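Local coordinates for uncharacterized protein (Bacteroides uniformis, PDB 4JPQ) that is of unknown function but probably binds carbohydrate through a family 9 carbohydrate-binding fold, at residues S72-D80 / E106-L114. Residues are numbered along the deposited sequence; the frame is centred on the assembly and turned at random.
With SO4 (sulfate ion), chain D.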
loop_
_atom_site.group_PDB
_atom_site.type_symbol
_atom_site.label_atom_id
_atom_site.label_comp_id
_atom_site.label_asym_id
_atom_site.label_seq_id
_atom_site.Cartn_x
_atom_site.Cartn_y
_atom_site.Cartn_z
ATOM N N SER A 72 -9.038 11.899 -11.977
ATOM C CA SER A 72 -10.171 10.968 -12.073
ATOM C C SER A 72 -10.011 9.780 -11.137
ATOM O O SER A 72 -8.890 9.441 -10.754
ATOM C CB SER A 72 -10.386 10.469 -13.514
ATOM O OG SER A 72 -9.328 9.641 -13.970
ATOM N N VAL A 73 -11.145 9.167 -10.795
ATOM C CA VAL A 73 -11.203 7.975 -9.940
ATOM C C VAL A 73 -12.119 6.923 -10.552
ATOM O O VAL A 73 -13.025 7.251 -11.317
ATOM C CB VAL A 73 -11.635 8.300 -8.497
ATOM C CG1 VAL A 73 -10.572 9.145 -7.813
ATOM C CG2 VAL A 73 -12.983 9.006 -8.440
ATOM N N ARG A 74 -11.891 5.670 -10.177
ATOM C CA ARG A 74 -12.593 4.512 -10.749
ATOM C C ARG A 74 -12.487 3.336 -9.780
ATOM O O ARG A 74 -11.470 3.201 -9.126
ATOM C CB ARG A 74 -11.899 4.165 -12.068
ATOM C CG ARG A 74 -12.437 2.992 -12.872
ATOM C CD ARG A 74 -11.547 2.757 -14.091
ATOM N NE ARG A 74 -12.085 1.752 -15.012
ATOM C CZ ARG A 74 -11.901 0.430 -14.946
ATOM N NH1 ARG A 74 -11.174 -0.152 -13.981
ATOM N NH2 ARG A 74 -12.467 -0.340 -15.870
ATOM N N ALA A 75 -13.527 2.513 -9.686
ATOM C CA ALA A 75 -13.523 1.321 -8.801
ATOM C C ALA A 75 -14.506 0.270 -9.303
ATOM O O ALA A 75 -15.558 0.057 -8.723
ATOM C CB ALA A 75 -13.823 1.710 -7.373
ATOM N N VAL A 76 -14.168 -0.332 -10.435
ATOM C CA VAL A 76 -14.996 -1.351 -11.074
ATOM C C VAL A 76 -14.899 -2.721 -10.381
ATOM O O VAL A 76 -15.894 -3.450 -10.341
ATOM C CB VAL A 76 -14.673 -1.458 -12.602
ATOM C CG1 VAL A 76 -15.498 -2.560 -13.286
ATOM C CG2 VAL A 76 -14.921 -0.107 -13.278
ATOM N N ALA A 77 -13.727 -3.058 -9.847
ATOM C CA ALA A 77 -13.489 -4.381 -9.247
ATOM C C ALA A 77 -14.603 -4.805 -8.294
ATOM O O ALA A 77 -14.829 -4.135 -7.307
ATOM C CB ALA A 77 -12.142 -4.403 -8.543
ATOM N N SER A 78 -15.312 -5.887 -8.617
ATOM C CA SER A 78 -16.479 -6.313 -7.820
ATOM C C SER A 78 -16.163 -7.012 -6.499
ATOM O O SER A 78 -17.025 -7.054 -5.619
ATOM C CB SER A 78 -17.440 -7.171 -8.656
ATOM O OG SER A 78 -16.816 -8.364 -9.069
ATOM N N GLY A 79 -14.969 -7.580 -6.363
ATOM C CA GLY A 79 -14.580 -8.256 -5.118
ATOM C C GLY A 79 -13.107 -8.160 -4.806
ATOM O O GLY A 79 -12.328 -7.625 -5.600
ATOM N N ASP A 80 -12.740 -8.659 -3.622
ATOM C CA ASP A 80 -11.343 -8.716 -3.201
ATOM C C ASP A 80 -10.614 -9.652 -4.149
ATOM O O ASP A 80 -11.225 -10.534 -4.766
ATOM C CB ASP A 80 -11.179 -9.182 -1.745
ATOM C CG ASP A 80 -11.659 -8.157 -0.721
ATOM O OD1 ASP A 80 -11.976 -6.989 -1.064
ATOM O OD2 ASP A 80 -11.720 -8.542 0.460
ATOM N N GLU A 106 -2.551 -4.423 -2.626
ATOM C CA GLU A 106 -3.051 -3.442 -3.586
ATOM C C GLU A 106 -4.510 -3.210 -3.239
ATOM O O GLU A 106 -5.275 -4.166 -3.132
ATOM C CB GLU A 106 -2.879 -3.973 -5.010
ATOM C CG GLU A 106 -1.440 -4.380 -5.333
ATOM C CD GLU A 106 -1.207 -4.820 -6.770
ATOM O OE1 GLU A 106 -2.035 -4.536 -7.647
ATOM O OE2 GLU A 106 -0.162 -5.451 -7.033
ATOM N N CYS A 107 -4.890 -1.947 -3.059
ATOM C CA CYS A 107 -6.251 -1.590 -2.641
ATOM C C CYS A 107 -6.810 -0.446 -3.486
ATOM O O CYS A 107 -6.154 0.603 -3.610
ATOM C CB CYS A 107 -6.199 -1.195 -1.173
ATOM S SG CYS A 107 -7.786 -1.273 -0.340
ATOM N N ASN A 108 -7.970 -0.647 -4.123
ATOM C CA ASN A 108 -8.567 0.444 -4.927
ATOM C C ASN A 108 -9.250 1.439 -4.012
ATOM O O ASN A 108 -9.501 1.135 -2.832
ATOM C CB ASN A 108 -9.481 -0.028 -6.083
ATOM C CG ASN A 108 -10.806 -0.652 -5.640
ATOM O OD1 ASN A 108 -11.203 -0.610 -4.480
ATOM N ND2 ASN A 108 -11.520 -1.220 -6.611
ATOM N N CYS A 109 -9.579 2.603 -4.570
ATOM C CA CYS A 109 -10.216 3.699 -3.814
ATOM C C CYS A 109 -11.563 3.378 -3.145
ATOM O O CYS A 109 -11.968 4.098 -2.238
ATOM C CB CYS A 109 -10.352 4.947 -4.686
ATOM S SG CYS A 109 -11.433 4.737 -6.110
ATOM N N ALA A 110 -12.243 2.321 -3.589
ATOM C CA ALA A 110 -13.495 1.855 -2.956
ATOM C C ALA A 110 -13.285 0.848 -1.819
ATOM O O ALA A 110 -14.265 0.421 -1.207
ATOM C CB ALA A 110 -14.437 1.274 -4.004
ATOM N N GLY A 111 -12.035 0.468 -1.542
ATOM C CA GLY A 111 -11.713 -0.482 -0.478
ATOM C C GLY A 111 -11.520 -1.936 -0.863
ATOM O O GLY A 111 -11.219 -2.750 0.011
ATOM N N ARG A 112 -11.720 -2.293 -2.132
ATOM C CA ARG A 112 -11.475 -3.666 -2.595
ATOM C C ARG A 112 -9.968 -3.878 -2.512
ATOM O O ARG A 112 -9.199 -3.011 -2.979
ATOM C CB ARG A 112 -11.890 -3.875 -4.049
ATOM C CG ARG A 112 -13.339 -3.665 -4.413
ATOM C CD ARG A 112 -14.305 -4.602 -3.694
ATOM N NE ARG A 112 -14.888 -3.965 -2.512
ATOM C CZ ARG A 112 -15.861 -3.035 -2.530
ATOM N NH1 ARG A 112 -16.382 -2.557 -3.676
ATOM N NH2 ARG A 112 -16.302 -2.542 -1.374
ATOM N N LEU A 113 -9.562 -5.026 -1.965
ATOM C CA LEU A 113 -8.145 -5.356 -1.744
ATOM C C LEU A 113 -7.692 -6.640 -2.424
ATOM O O LEU A 113 -8.431 -7.623 -2.482
ATOM C CB LEU A 113 -7.917 -5.526 -0.246
ATOM C CG LEU A 113 -6.579 -6.002 0.344
ATOM C CD1 LEU A 113 -5.491 -4.957 0.177
ATOM C CD2 LEU A 113 -6.764 -6.349 1.816
ATOM N N LEU A 114 -6.445 -6.608 -2.884
ATOM C CA LEU A 114 -5.740 -7.746 -3.471
ATOM C C LEU A 114 -4.467 -7.958 -2.651
ATOM O O LEU A 114 -3.756 -6.977 -2.341
ATOM C CB LEU A 114 -5.337 -7.451 -4.912
ATOM C CG LEU A 114 -4.321 -8.381 -5.602
ATOM C CD1 LEU A 114 -4.951 -9.716 -5.922
ATOM C CD2 LEU A 114 -3.772 -7.748 -6.865
HETATM S S SO4 D . -13.079 -7.917 -10.702
HETATM O O1 SO4 D . -12.755 -9.150 -11.462
HETATM O O2 SO4 D . -14.293 -7.254 -11.259
HETATM O O3 SO4 D . -13.295 -8.232 -9.252
HETATM O O4 SO4 D . -11.938 -6.992 -10.890
HETATM O O HOH W 1 -14.737 -1.555 -6.367
#
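D80 and L113 make the one direct hydrogen bond between 72-80 and 106-114: L113 N lies 3.2 Å from D80 OD1, nearly straight at 173°, and meets the carboxylate from above its plane. R112 lies alongside 77-79, with its CG 3.3 Å from A77 O and its CD against the backbone of G79. A water joins the two sides: A77 O at 2.7 Å and N108 ND2 at 3.2 Å are its firmer partners, A75 O and R112 NH1 weak ones. At the other end A75 CB packs on A110 CB and on the sulfur of C109, which also lies beside R74 O. With CG between backbone N and carbonyl carbon (chi1 70°), N108 braces its turn through OD1, which accepts R112 N at 2.9 Å and, weakly, A110 N; ND2 binds D87 OD2, which also takes A77 N. Bends at chi2 and chi3 fold the R112 chain back, and NH2 reaches G143 O. R137 forms a salt bridge to D80 OD1 and a hydrogen bond to G111 O, tying both segments to strand 136-139. The loop leaving strand 72-75 thus packs on the end of the hairpin of strands 102-108 and 113-118, a type I turn with a G1 beta bulge at G111.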